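Local structure of DNA polymerase III, beta chain (Streptococcus pneumoniae, 2AWA) at residues I158-F163 against E378-L383; K351-E356 against L371-T376; E288-L293 against A313-P318; P343-D348 against Q382-V387; K20-Q25 against E75-L80. The protein probably forms, as a head-to-tail dimer, a ring around DNA that tethers DNA polymerases and other proteins and confers processivity. One frame throughout, in Å; residues are numbered along the deposited sequence.

How the contacts relate
Contacts 1, 2 and 4 form one neighbourhood around strands 369-373 and 379-384, adjacent in a nine-stranded sheet. Contacts 1 and 4 share Gln382 and Leu383, and their centres lie about 13 Å apart; contact 2 is nested within both loops, its centre about 10 Å from that of contact 1. Leu371 of contact 2 packs on Leu346 and Ile384 of contact 4. Contact 3, about 15 Å from contact 4 between centres, joins it through Arg291 and Thr344 and reaches the second subunit. Contact 5 stands apart in the N-terminal domain, about 38 Å from contact 1 between centres, with no direct touch to the others.

Contact 1: residues I158-F163 against E378-L383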
# COMPACT_ATOMS: atom_id res chain seq x y z
N ILE B 158 7.19 14.49 -19.74
CA ILE B 158 6.01 13.81 -19.26
C ILE B 158 5.67 14.29 -17.86
O ILE B 158 4.54 14.66 -17.63
CB ILE B 158 6.17 12.29 -19.33
CG1 ILE B 158 6.22 11.85 -20.79
CG2 ILE B 158 4.99 11.61 -18.68
CD1 ILE B 158 6.78 10.45 -21.02
N ASN B 159 6.63 14.34 -16.95
CA ASN B 159 6.32 14.79 -15.58
C ASN B 159 5.94 16.26 -15.50
O ASN B 159 5.18 16.67 -14.59
CB ASN B 159 7.48 14.52 -14.63
CG ASN B 159 7.48 13.12 -14.13
OD1 ASN B 159 6.43 12.58 -13.76
ND2 ASN B 159 8.66 12.49 -14.14
N GLU B 160 6.46 17.06 -16.43
CA GLU B 160 6.08 18.46 -16.49
C GLU B 160 4.72 18.76 -17.15
O GLU B 160 4.19 19.83 -16.94
CB GLU B 160 7.19 19.26 -17.12
CG GLU B 160 8.37 19.43 -16.16
CD GLU B 160 9.62 20.01 -16.84
OE1 GLU B 160 9.68 20.01 -18.10
OE2 GLU B 160 10.52 20.46 -16.08
N THR B 161 4.12 17.83 -17.89
CA THR B 161 2.89 18.17 -18.65
C THR B 161 1.67 17.25 -18.51
O THR B 161 0.55 17.73 -18.44
CB THR B 161 3.22 18.35 -20.16
OG1 THR B 161 3.68 17.12 -20.70
CG2 THR B 161 4.30 19.36 -20.34
N ALA B 162 1.87 15.94 -18.47
CA ALA B 162 0.74 14.98 -18.50
C ALA B 162 -0.32 15.14 -17.38
O ALA B 162 -1.48 14.79 -17.55
CB ALA B 162 1.28 13.58 -18.51
N PHE B 163 0.07 15.65 -16.23
CA PHE B 163 -0.91 15.83 -15.15
C PHE B 163 -1.97 16.93 -15.48
O PHE B 163 -3.05 16.98 -14.88
CB PHE B 163 -0.16 16.18 -13.85
CG PHE B 163 0.39 17.53 -13.86
CD1 PHE B 163 -0.41 18.60 -13.50
CD2 PHE B 163 1.65 17.76 -14.34
CE1 PHE B 163 0.07 19.88 -13.57
CE2 PHE B 163 2.14 19.02 -14.41
CZ PHE B 163 1.36 20.09 -14.03
N GLU B 378 15.05 27.44 -18.30
CA GLU B 378 13.96 26.56 -18.74
C GLU B 378 12.71 27.28 -19.25
O GLU B 378 12.21 28.19 -18.59
CB GLU B 378 13.56 25.65 -17.58
CG GLU B 378 12.82 24.41 -18.01
CD GLU B 378 12.63 23.43 -16.89
OE1 GLU B 378 12.58 23.87 -15.72
OE2 GLU B 378 12.53 22.21 -17.18
N ASP B 379 12.21 26.86 -20.41
CA ASP B 379 10.98 27.43 -21.00
C ASP B 379 9.77 26.58 -20.59
O ASP B 379 9.12 25.90 -21.40
CB ASP B 379 11.11 27.53 -22.52
CG ASP B 379 10.07 28.45 -23.13
OD1 ASP B 379 8.99 28.64 -22.52
OD2 ASP B 379 10.33 28.98 -24.23
N PHE B 380 9.48 26.63 -19.29
CA PHE B 380 8.48 25.79 -18.67
C PHE B 380 7.48 26.73 -18.01
O PHE B 380 7.82 27.45 -17.08
CB PHE B 380 9.12 24.83 -17.66
CG PHE B 380 8.14 23.99 -16.89
CD1 PHE B 380 6.93 23.58 -17.45
CD2 PHE B 380 8.43 23.60 -15.58
CE1 PHE B 380 6.03 22.82 -16.73
CE2 PHE B 380 7.54 22.83 -14.86
CZ PHE B 380 6.33 22.44 -15.43
N MSE B 381 6.26 26.68 -18.53
CA MSE B 381 5.22 27.68 -18.32
C MSE B 381 3.89 26.99 -17.93
O MSE B 381 3.49 26.02 -18.55
CB MSE B 381 5.05 28.42 -19.66
CG MSE B 381 3.69 29.08 -19.92
SE MSE B 381 3.52 30.69 -18.86
CE MSE B 381 4.96 31.85 -19.77
N GLN B 382 3.22 27.47 -16.90
CA GLN B 382 1.94 26.92 -16.51
C GLN B 382 0.93 28.02 -16.28
O GLN B 382 1.31 29.16 -16.03
CB GLN B 382 2.07 26.08 -15.24
CG GLN B 382 2.99 24.91 -15.40
CD GLN B 382 3.16 24.14 -14.13
OE1 GLN B 382 2.28 23.39 -13.73
NE2 GLN B 382 4.31 24.30 -13.48
N LEU B 383 -0.34 27.65 -16.38
CA LEU B 383 -1.49 28.54 -16.24
C LEU B 383 -2.56 27.90 -15.36
O LEU B 383 -2.80 26.71 -15.45
CB LEU B 383 -2.17 28.79 -17.59
CG LEU B 383 -1.64 29.81 -18.55
CD1 LEU B 383 -2.49 29.77 -19.79
CD2 LEU B 383 -1.68 31.18 -17.92
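Glu160, near the end of helix 151-161, lays its methylene chain over one face of the Phe380 ring, and this is the tightly packed part of the contact. Its CG lies 3.9 Å from the centroid of the Phe380 ring, 23° off the normal, a CH-pi contact displaced toward the rim. Glu160 CB is 3.7 Å from Phe380 CZ, and the Glu160 carbonyl oxygen approaches Phe380 CE1 at 3.5 Å. With CG anti to its own carbonyl carbon (chi1 -74°), the extended Glu160 chain runs across the ring; its carboxylate plane lies 21° from that of the Phe380 ring. Two acceptors meet beyond it, Glu160 OE2 and Glu378 OE2, 2.9 Å apart; Lys200, salt-bridged to Glu160 OE1 and more weakly paired with Glu378, probably offsets the repulsion. The looser side belongs to partly exposed Phe163, which meets this strand at the edge of its ring: Gln382 OE1 lies in the ring plane, 3.4 Å from Phe163 CZ. Ser198 and Lys200 of strand 196-203, which pairs with 379-384, touch Phe380. A central-domain helix thus meets a C-terminal-domain strand at the junction where one antiparallel sheet runs from the central into the C-terminal domain of the sliding clamp.

Contact 2: residues K351-E356 against L371-T376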
# COMPACT_ATOMS: atom_id res chain seq x y z
N LYS B 351 4.50 20.64 -7.56
CA LYS B 351 5.12 19.31 -7.65
C LYS B 351 5.80 19.11 -9.00
O LYS B 351 6.71 18.31 -9.11
CB LYS B 351 4.09 18.20 -7.44
CG LYS B 351 3.64 18.00 -5.98
CD LYS B 351 2.71 16.77 -5.82
CE LYS B 351 2.90 16.04 -4.45
NZ LYS B 351 2.21 16.70 -3.27
N ALA B 352 5.36 19.82 -10.03
CA ALA B 352 5.98 19.66 -11.35
C ALA B 352 7.30 20.38 -11.49
O ALA B 352 8.04 20.10 -12.41
CB ALA B 352 5.02 20.11 -12.44
N LEU B 353 7.60 21.32 -10.60
CA LEU B 353 8.83 22.10 -10.72
C LEU B 353 10.01 21.36 -10.10
O LEU B 353 9.83 20.62 -9.13
CB LEU B 353 8.68 23.46 -10.04
CG LEU B 353 7.50 24.31 -10.52
CD1 LEU B 353 7.17 25.36 -9.48
CD2 LEU B 353 7.79 24.94 -11.86
N ASN B 354 11.19 21.55 -10.70
CA ASN B 354 12.44 21.06 -10.12
C ASN B 354 13.26 22.18 -9.45
O ASN B 354 14.37 21.93 -8.99
CB ASN B 354 13.27 20.35 -11.20
CG ASN B 354 12.56 19.12 -11.79
OD1 ASN B 354 12.04 18.27 -11.05
ND2 ASN B 354 12.54 19.01 -13.14
N SER B 355 12.71 23.39 -9.36
CA SER B 355 13.45 24.54 -8.84
C SER B 355 13.12 24.89 -7.40
O SER B 355 12.04 24.58 -6.90
CB SER B 355 13.20 25.77 -9.71
OG SER B 355 11.86 26.18 -9.64
N GLU B 356 14.07 25.55 -6.75
CA GLU B 356 13.88 26.00 -5.37
C GLU B 356 12.77 27.04 -5.26
O GLU B 356 12.06 27.08 -4.27
CB GLU B 356 15.19 26.60 -4.83
CG GLU B 356 15.14 26.92 -3.34
CD GLU B 356 16.42 27.57 -2.81
OE1 GLU B 356 17.52 27.33 -3.36
OE2 GLU B 356 16.32 28.32 -1.81
N LEU B 371 2.65 30.52 -13.74
CA LEU B 371 3.72 30.11 -12.82
C LEU B 371 4.91 29.59 -13.61
O LEU B 371 4.74 28.69 -14.44
CB LEU B 371 3.30 28.96 -11.91
CG LEU B 371 2.08 28.99 -11.03
CD1 LEU B 371 0.80 28.69 -11.82
CD2 LEU B 371 2.29 27.96 -9.96
N VAL B 372 6.10 30.10 -13.30
CA VAL B 372 7.36 29.63 -13.90
C VAL B 372 8.38 29.35 -12.80
O VAL B 372 8.30 29.91 -11.71
CB VAL B 372 7.99 30.68 -14.87
CG1 VAL B 372 7.02 31.04 -15.99
CG2 VAL B 372 8.40 31.93 -14.13
N PRO B 373 9.34 28.46 -13.09
CA PRO B 373 10.46 28.35 -12.17
C PRO B 373 11.30 29.61 -12.21
O PRO B 373 11.59 30.14 -13.29
CB PRO B 373 11.24 27.13 -12.69
CG PRO B 373 10.78 26.91 -14.07
CD PRO B 373 9.44 27.54 -14.22
N ALA B 374 11.67 30.08 -11.03
CA ALA B 374 12.42 31.32 -10.89
C ALA B 374 13.91 31.09 -11.09
O ALA B 374 14.46 30.05 -10.66
CB ALA B 374 12.16 31.95 -9.54
N ASP B 375 14.55 32.07 -11.73
CA ASP B 375 16.00 32.08 -11.95
C ASP B 375 16.49 30.86 -12.75
O ASP B 375 17.34 30.11 -12.29
CB ASP B 375 16.73 32.20 -10.59
N THR B 376 15.96 30.69 -13.96
CA THR B 376 16.27 29.50 -14.77
C THR B 376 16.15 29.73 -16.29
O THR B 376 15.33 30.54 -16.74
CB THR B 376 15.36 28.32 -14.36
OG1 THR B 376 15.80 27.12 -15.00
CG2 THR B 376 13.92 28.60 -14.76
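Leu353 and Ser355 pack on Pro373 in a mainly van der Waals loop-on-strand contact within the C-terminal domain, a DNA clamp fold in which helices lie against antiparallel sheet. The loop follows helix 343-351 and leads into strand 357-362; Pro373 stands near the end of strand 369-373, the neighbour of 357-362 in the sheet. The backbones come nearest at Ser355 and Pro373, whose CA atoms are 5.9 Å apart. No hydrogen bond links the two segments directly, so the contact rests on side-chain fit. Leu353 drops one methyl onto the nitrogen side of the proline ring: its CD2 is 3.9 Å from Pro373 CD and 4.0 Å from Pro373 N. Phe380, Val358 and Gln382 also touch Leu353, so Leu353 lies between the loop and the sheet. Ser355 comes to the other part of the ring, its CB 3.8 Å from Pro373 CB. Backbone hydrogen bonds of Ala374 with Lys357 and of Val372 with Thr359 keep the two strands paired next to this site. Ser355 OG sits between its own backbone N and carbonyl carbon (chi1 66°), a rotation that suits two neighbours: it hydrogen-bonds the carbonyl oxygen of Lys357, while the same OG rests 3.3 Å from Pro373 CB and 3.6 Å from Pro373 CA.

Contact 3: residues E288-L293 against A313-P318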
# COMPACT_ATOMS: atom_id res chain seq x y z
N GLU B 288 -1.39 22.63 0.84
CA GLU B 288 -1.87 21.34 1.33
C GLU B 288 -2.63 21.47 2.64
O GLU B 288 -3.59 20.73 2.88
CB GLU B 288 -0.71 20.38 1.50
CG GLU B 288 0.04 20.19 0.19
CD GLU B 288 0.66 18.84 0.01
OE1 GLU B 288 -0.04 17.83 0.23
OE2 GLU B 288 1.85 18.80 -0.41
N ARG B 289 -2.19 22.40 3.47
CA ARG B 289 -2.91 22.75 4.69
C ARG B 289 -4.24 23.39 4.32
O ARG B 289 -5.30 22.96 4.77
CB ARG B 289 -2.06 23.70 5.57
CG ARG B 289 -1.21 23.00 6.64
CD ARG B 289 -0.53 23.98 7.62
NE ARG B 289 0.37 24.92 6.93
CZ ARG B 289 1.66 24.71 6.67
NH1 ARG B 289 2.25 23.59 7.03
NH2 ARG B 289 2.35 25.62 6.03
N ALA B 290 -4.17 24.42 3.48
CA ALA B 290 -5.36 25.01 2.90
C ALA B 290 -6.31 23.95 2.36
O ALA B 290 -7.50 24.01 2.59
CB ALA B 290 -4.96 25.96 1.79
N ARG B 291 -5.78 22.96 1.65
CA ARG B 291 -6.63 21.95 1.02
C ARG B 291 -7.36 21.02 2.01
O ARG B 291 -8.48 20.57 1.75
CB ARG B 291 -5.83 21.15 -0.00
CG ARG B 291 -6.67 20.10 -0.73
CD ARG B 291 -5.96 19.53 -1.95
NE ARG B 291 -4.82 18.71 -1.57
CZ ARG B 291 -4.03 18.10 -2.44
NH1 ARG B 291 -4.24 18.21 -3.74
NH2 ARG B 291 -3.01 17.39 -1.98
N LEU B 292 -6.74 20.73 3.14
CA LEU B 292 -7.42 19.93 4.16
C LEU B 292 -8.78 20.48 4.49
O LEU B 292 -9.71 19.71 4.71
CB LEU B 292 -6.61 19.85 5.46
CG LEU B 292 -5.41 18.95 5.36
CD1 LEU B 292 -4.56 19.09 6.58
CD2 LEU B 292 -5.86 17.53 5.15
N LEU B 293 -8.89 21.80 4.55
CA LEU B 293 -10.17 22.38 4.92
C LEU B 293 -11.04 22.70 3.73
O LEU B 293 -12.26 22.61 3.83
CB LEU B 293 -10.00 23.60 5.81
CG LEU B 293 -9.75 23.18 7.25
CD1 LEU B 293 -8.26 23.15 7.54
CD2 LEU B 293 -10.47 24.08 8.21
N ALA B 313 -3.21 33.19 3.14
CA ALA B 313 -4.18 32.20 2.64
C ALA B 313 -5.33 32.03 3.62
O ALA B 313 -5.12 31.94 4.85
CB ALA B 313 -3.50 30.87 2.41
N HIS B 314 -6.54 31.94 3.05
CA HIS B 314 -7.76 31.82 3.83
C HIS B 314 -8.72 30.80 3.23
O HIS B 314 -9.00 30.82 2.03
CB HIS B 314 -8.45 33.16 3.95
CG HIS B 314 -7.52 34.28 4.32
ND1 HIS B 314 -7.47 34.80 5.60
CD2 HIS B 314 -6.62 34.97 3.59
CE1 HIS B 314 -6.57 35.76 5.63
NE2 HIS B 314 -6.03 35.88 4.43
N VAL B 315 -9.20 29.92 4.10
CA VAL B 315 -10.23 28.96 3.76
C VAL B 315 -11.27 29.04 4.85
O VAL B 315 -10.93 29.05 6.03
CB VAL B 315 -9.68 27.51 3.72
CG1 VAL B 315 -10.81 26.51 3.44
CG2 VAL B 315 -8.54 27.37 2.67
N HIS B 316 -12.53 29.09 4.46
CA HIS B 316 -13.60 28.99 5.42
C HIS B 316 -14.52 27.86 5.05
O HIS B 316 -15.27 27.97 4.11
CB HIS B 316 -14.41 30.27 5.49
CG HIS B 316 -15.48 30.22 6.52
ND1 HIS B 316 -16.76 29.76 6.25
CD2 HIS B 316 -15.47 30.54 7.83
CE1 HIS B 316 -17.49 29.83 7.35
NE2 HIS B 316 -16.73 30.30 8.32
N SER B 317 -14.48 26.79 5.83
CA SER B 317 -15.37 25.65 5.62
C SER B 317 -16.40 25.59 6.74
O SER B 317 -16.12 25.09 7.81
CB SER B 317 -14.55 24.38 5.55
OG SER B 317 -15.39 23.30 5.25
N PRO B 318 -17.61 26.09 6.48
CA PRO B 318 -18.53 26.20 7.60
C PRO B 318 -18.85 24.82 8.15
O PRO B 318 -18.86 23.83 7.39
CB PRO B 318 -19.78 26.86 7.01
CG PRO B 318 -19.41 27.31 5.64
CD PRO B 318 -18.21 26.52 5.21
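The carbonyl oxygen of Ala290 is met from several directions: Leu293 N bonds to it at 3.3 Å, Ser294 OG adds a weak bond, and the CG2 methyl of Val315 packs against it from the facing strand. Helix 288-293 runs nearly along strand 313-317, with an axis separation of 8.3 Å and an angle of 14° between their N-to-C directions. Val315 and Ser317, alternate residues of the strand, both face the helix. Val315 fills the middle with both its branches. Its CG1 stands anti to the backbone N (chi1 177°) and reaches Leu293, 3.8 Å from Leu293 CB, while CG2 turns to Ala290, 3.9 Å from Ala290 CB. One forked side chain therefore bridges two positions of the helix, three residues apart. The next inward residue, Ser317, meets the backbone of Leu293: its CB lies 3.4 Å from Leu293 O, and its OG is close to the same oxygen without a hydrogen bond. All four touching residues are buried. Val302 and Val323, on the strands flanking 310-317, extend the apolar layer. Arg289 is salt-bridged to Glu325 and hydrogen-bonds the carbonyl oxygen of Ser100 of the second subunit. Leu293 also packs on Ile125 of the second subunit. The contact is thus a helix-on-sheet layer of the DNA clamp fold, placed at the dimer interface that closes the sliding clamp ring.

Contact 4: residues P343-D348 against Q382-V387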
# COMPACT_ATOMS: atom_id res chain seq x y z
N PRO B 343 -6.81 24.76 -4.87
CA PRO B 343 -5.45 24.57 -4.40
C PRO B 343 -4.78 23.31 -4.97
O PRO B 343 -3.54 23.25 -5.00
CB PRO B 343 -5.62 24.46 -2.89
CG PRO B 343 -7.01 23.93 -2.69
CD PRO B 343 -7.81 24.57 -3.79
N THR B 344 -5.56 22.35 -5.46
CA THR B 344 -4.98 21.13 -6.00
C THR B 344 -4.18 21.48 -7.25
O THR B 344 -3.09 20.95 -7.44
CB THR B 344 -6.05 20.06 -6.31
OG1 THR B 344 -6.72 19.68 -5.10
CG2 THR B 344 -5.45 18.84 -6.92
N TYR B 345 -4.69 22.40 -8.06
CA TYR B 345 -4.00 22.82 -9.28
C TYR B 345 -2.66 23.47 -8.98
O TYR B 345 -1.68 23.24 -9.70
CB TYR B 345 -4.84 23.83 -10.08
CG TYR B 345 -6.15 23.33 -10.64
CD1 TYR B 345 -6.35 21.98 -10.95
CD2 TYR B 345 -7.20 24.22 -10.90
CE1 TYR B 345 -7.56 21.53 -11.45
CE2 TYR B 345 -8.41 23.78 -11.41
CZ TYR B 345 -8.59 22.42 -11.68
OH TYR B 345 -9.78 21.96 -12.22
N LEU B 346 -2.63 24.35 -7.99
CA LEU B 346 -1.40 25.00 -7.57
C LEU B 346 -0.40 23.94 -7.10
O LEU B 346 0.75 23.94 -7.50
CB LEU B 346 -1.67 26.02 -6.43
CG LEU B 346 -0.44 26.81 -5.94
CD1 LEU B 346 0.43 27.27 -7.10
CD2 LEU B 346 -0.85 27.99 -5.10
N ILE B 347 -0.86 23.03 -6.24
CA ILE B 347 -0.02 21.93 -5.75
C ILE B 347 0.56 21.10 -6.91
O ILE B 347 1.74 20.76 -6.89
CB ILE B 347 -0.81 21.03 -4.79
CG1 ILE B 347 -1.07 21.75 -3.47
CG2 ILE B 347 -0.04 19.76 -4.50
CD1 ILE B 347 -2.26 21.21 -2.68
N ASP B 348 -0.27 20.75 -7.89
CA ASP B 348 0.15 19.95 -9.03
C ASP B 348 1.28 20.69 -9.73
O ASP B 348 2.34 20.11 -9.99
CB ASP B 348 -0.99 19.71 -10.02
CG ASP B 348 -2.02 18.70 -9.53
OD1 ASP B 348 -1.73 17.93 -8.59
OD2 ASP B 348 -3.14 18.66 -10.10
N GLN B 382 3.22 27.47 -16.90
CA GLN B 382 1.94 26.92 -16.51
C GLN B 382 0.93 28.02 -16.28
O GLN B 382 1.31 29.16 -16.03
CB GLN B 382 2.07 26.08 -15.24
CG GLN B 382 2.99 24.91 -15.40
CD GLN B 382 3.16 24.14 -14.13
OE1 GLN B 382 2.28 23.39 -13.73
NE2 GLN B 382 4.31 24.30 -13.48
N LEU B 383 -0.34 27.65 -16.38
CA LEU B 383 -1.49 28.54 -16.24
C LEU B 383 -2.56 27.90 -15.36
O LEU B 383 -2.80 26.71 -15.45
CB LEU B 383 -2.17 28.79 -17.59
CG LEU B 383 -1.64 29.81 -18.55
CD1 LEU B 383 -2.49 29.77 -19.79
CD2 LEU B 383 -1.68 31.18 -17.92
N ILE B 384 -3.22 28.73 -14.56
CA ILE B 384 -4.28 28.30 -13.69
C ILE B 384 -5.39 29.34 -13.73
O ILE B 384 -5.16 30.53 -13.50
CB ILE B 384 -3.81 28.15 -12.24
CG1 ILE B 384 -2.84 26.99 -12.14
CG2 ILE B 384 -5.00 27.88 -11.35
CD1 ILE B 384 -2.19 26.87 -10.79
N THR B 385 -6.60 28.87 -14.00
CA THR B 385 -7.75 29.74 -14.09
C THR B 385 -8.30 29.86 -12.71
O THR B 385 -8.51 28.85 -12.06
CB THR B 385 -8.82 29.17 -15.02
OG1 THR B 385 -8.25 28.92 -16.32
CG2 THR B 385 -9.96 30.14 -15.15
N PRO B 386 -8.48 31.09 -12.22
CA PRO B 386 -9.07 31.28 -10.92
C PRO B 386 -10.59 31.12 -10.95
O PRO B 386 -11.18 30.97 -12.02
CB PRO B 386 -8.70 32.71 -10.57
CG PRO B 386 -8.65 33.39 -11.85
CD PRO B 386 -8.15 32.38 -12.85
N VAL B 387 -11.17 31.19 -9.77
CA VAL B 387 -12.58 31.04 -9.55
C VAL B 387 -13.19 32.37 -9.11
O VAL B 387 -12.74 32.97 -8.13
CB VAL B 387 -12.82 30.01 -8.44
CG1 VAL B 387 -14.26 30.07 -7.93
CG2 VAL B 387 -12.47 28.64 -8.96
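Ile384 meets Tyr345 and Leu346 of helix 343-351 where it lies on the sheet of the C-terminal clamp domain, a helix-on-sheet contact made by one projecting side chain. The CA atoms of Tyr345 and Ile384 are 7.0 Å apart, close enough for the end of the isoleucine to touch helix backbone. Ile384 places CG1 anti to its carbonyl carbon (chi1 -68°) and continues extended, which carries CD1 to the helix surface. There the methyl lies 3.8 Å from Tyr345 O and also 3.8 Å from Leu346 N. It rests against the peptide between these residues; Tyr345 CB lies 4.1 Å from Ile384 CD1, and Leu346 CB is more distant. The other branch, Ile384 CG2, lies obliquely to the tyrosine ring. Leu346 itself turns its CB away from the strand, yet packs on Leu371 of the adjacent strand, which also touches Ile384. Polar bonds accompany this apolar core: Tyr345 O accepts from Ser349 OG, and Gln382 NE2 reaches the carbonyl oxygen of Ser349. Asp348 forms a salt bridge with Arg196, tying the helix to the strand region 196-203 that continues the sheet beyond 379-384. Ile384 thus belongs to the apolar layer between helix and antiparallel sheet that characterises the DNA clamp fold.

Contact 5: residues K20-Q25 against E75-L80; sequences KNLFLQ and EDAGLL
The first turns of helix 20-31 pass beside a short bend at residues 75-77, where phi and psi are helical but the regular bonds are missing; Leu22 CA and Ala77 CA are 5.9 Å apart. Inside the helix, Leu24 N bonds to Lys20 O at 2.8 Å. Past the bend, Gly78 takes positive phi and psi (46° and 54°), and the chain turns toward strand 80-83. Leu22 supplies the whole helix side of the contact, and both its methyls take part. Its CG is anti to the backbone N (chi1 -167°), sending the branched end across to the bend. Leu22 CD1 lies against Asp76 and the Asp76-Ala77 peptide, 3.7 Å from Asp76 CB and 4.0 Å from Ala77 N; Leu22 CD2 lies against the alanine methyl, 4.1 Å from Ala77 CB. The Leu22 and Asp76 side chains cross at about a right angle, and it is the aspartate's CB that packs. Asp76 lies on the exposed side, whereas Ala77 is buried and shares Ile70 of strand 64-71 with Leu22. Asn19, just before the helix, joins both parts: its OD1 accepts from Leu22 N, and its backbone is hydrogen-bonded to Ala77. A loop entering a sheet strand is thus fitted to the start of a helix by one leucine, within the N-terminal domain's DNA clamp fold.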
# COMPACT_ATOMS: atom_id res chain seq x y z
N LYS B 20 15.49 -17.21 -14.00
CA LYS B 20 14.17 -16.81 -13.48
C LYS B 20 14.01 -15.30 -13.35
O LYS B 20 12.99 -14.76 -13.78
CB LYS B 20 13.84 -17.49 -12.15
CG LYS B 20 12.45 -17.07 -11.55
CD LYS B 20 12.25 -17.54 -10.12
CE LYS B 20 12.95 -16.63 -9.13
NZ LYS B 20 13.08 -17.26 -7.79
N ASN B 21 15.00 -14.62 -12.78
CA ASN B 21 14.86 -13.17 -12.57
C ASN B 21 14.84 -12.30 -13.84
O ASN B 21 14.03 -11.40 -13.94
CB ASN B 21 15.92 -12.65 -11.60
CG ASN B 21 15.69 -13.16 -10.20
OD1 ASN B 21 14.60 -13.68 -9.87
ND2 ASN B 21 16.72 -13.04 -9.36
N LEU B 22 15.70 -12.57 -14.81
CA LEU B 22 15.67 -11.77 -16.03
C LEU B 22 14.36 -12.03 -16.78
O LEU B 22 13.79 -11.09 -17.36
CB LEU B 22 16.87 -12.04 -16.93
CG LEU B 22 17.00 -11.00 -18.05
CD1 LEU B 22 18.44 -10.56 -18.24
CD2 LEU B 22 16.41 -11.50 -19.36
N PHE B 23 13.88 -13.28 -16.74
CA PHE B 23 12.59 -13.64 -17.33
C PHE B 23 11.51 -12.85 -16.64
O PHE B 23 10.74 -12.15 -17.28
CB PHE B 23 12.34 -15.14 -17.19
CG PHE B 23 11.16 -15.68 -17.98
CD1 PHE B 23 10.89 -15.26 -19.27
CD2 PHE B 23 10.37 -16.68 -17.45
CE1 PHE B 23 9.83 -15.78 -19.98
CE2 PHE B 23 9.31 -17.21 -18.16
CZ PHE B 23 9.03 -16.75 -19.42
N LEU B 24 11.48 -12.94 -15.31
CA LEU B 24 10.45 -12.28 -14.51
C LEU B 24 10.40 -10.78 -14.74
O LEU B 24 9.33 -10.17 -14.71
CB LEU B 24 10.65 -12.56 -13.02
CG LEU B 24 9.50 -12.17 -12.09
CD1 LEU B 24 8.21 -12.92 -12.44
CD2 LEU B 24 9.88 -12.46 -10.66
N GLN B 25 11.56 -10.17 -14.98
CA GLN B 25 11.61 -8.74 -15.21
C GLN B 25 10.94 -8.42 -16.53
O GLN B 25 10.07 -7.58 -16.59
CB GLN B 25 13.05 -8.23 -15.20
CG GLN B 25 13.10 -6.71 -15.20
CD GLN B 25 14.44 -6.16 -15.56
OE1 GLN B 25 15.47 -6.82 -15.39
NE2 GLN B 25 14.45 -4.92 -16.06
N GLU B 75 23.96 -12.63 -22.39
CA GLU B 75 24.72 -13.37 -21.38
C GLU B 75 23.95 -13.53 -20.05
O GLU B 75 24.00 -14.60 -19.44
CB GLU B 75 26.07 -12.69 -21.16
CG GLU B 75 26.97 -13.38 -20.14
CD GLU B 75 28.43 -12.98 -20.28
OE1 GLU B 75 28.95 -13.00 -21.42
OE2 GLU B 75 29.07 -12.66 -19.25
N ASP B 76 23.24 -12.49 -19.63
CA ASP B 76 22.52 -12.49 -18.35
C ASP B 76 21.27 -13.37 -18.35
O ASP B 76 20.82 -13.81 -17.28
CB ASP B 76 22.12 -11.06 -17.95
CG ASP B 76 23.33 -10.15 -17.71
OD1 ASP B 76 24.48 -10.65 -17.72
OD2 ASP B 76 23.11 -8.94 -17.52
N ALA B 77 20.71 -13.61 -19.53
CA ALA B 77 19.50 -14.42 -19.64
C ALA B 77 19.75 -15.89 -19.34
O ALA B 77 18.85 -16.58 -18.89
CB ALA B 77 18.89 -14.27 -21.02
N GLY B 78 20.95 -16.38 -19.59
CA GLY B 78 21.18 -17.82 -19.58
C GLY B 78 20.08 -18.55 -20.34
O GLY B 78 19.43 -19.45 -19.80
N LEU B 79 19.86 -18.14 -21.59
CA LEU B 79 18.73 -18.59 -22.38
C LEU B 79 19.17 -19.68 -23.32
O LEU B 79 19.98 -19.42 -24.22
CB LEU B 79 18.14 -17.43 -23.18
CG LEU B 79 17.01 -17.74 -24.18
CD1 LEU B 79 15.85 -18.52 -23.55
CD2 LEU B 79 16.50 -16.43 -24.78
N LEU B 80 18.67 -20.90 -23.11
CA LEU B 80 18.94 -22.04 -23.99
C LEU B 80 17.63 -22.51 -24.64
O LEU B 80 16.70 -22.95 -23.97
CB LEU B 80 19.64 -23.17 -23.22
CG LEU B 80 20.54 -24.10 -24.07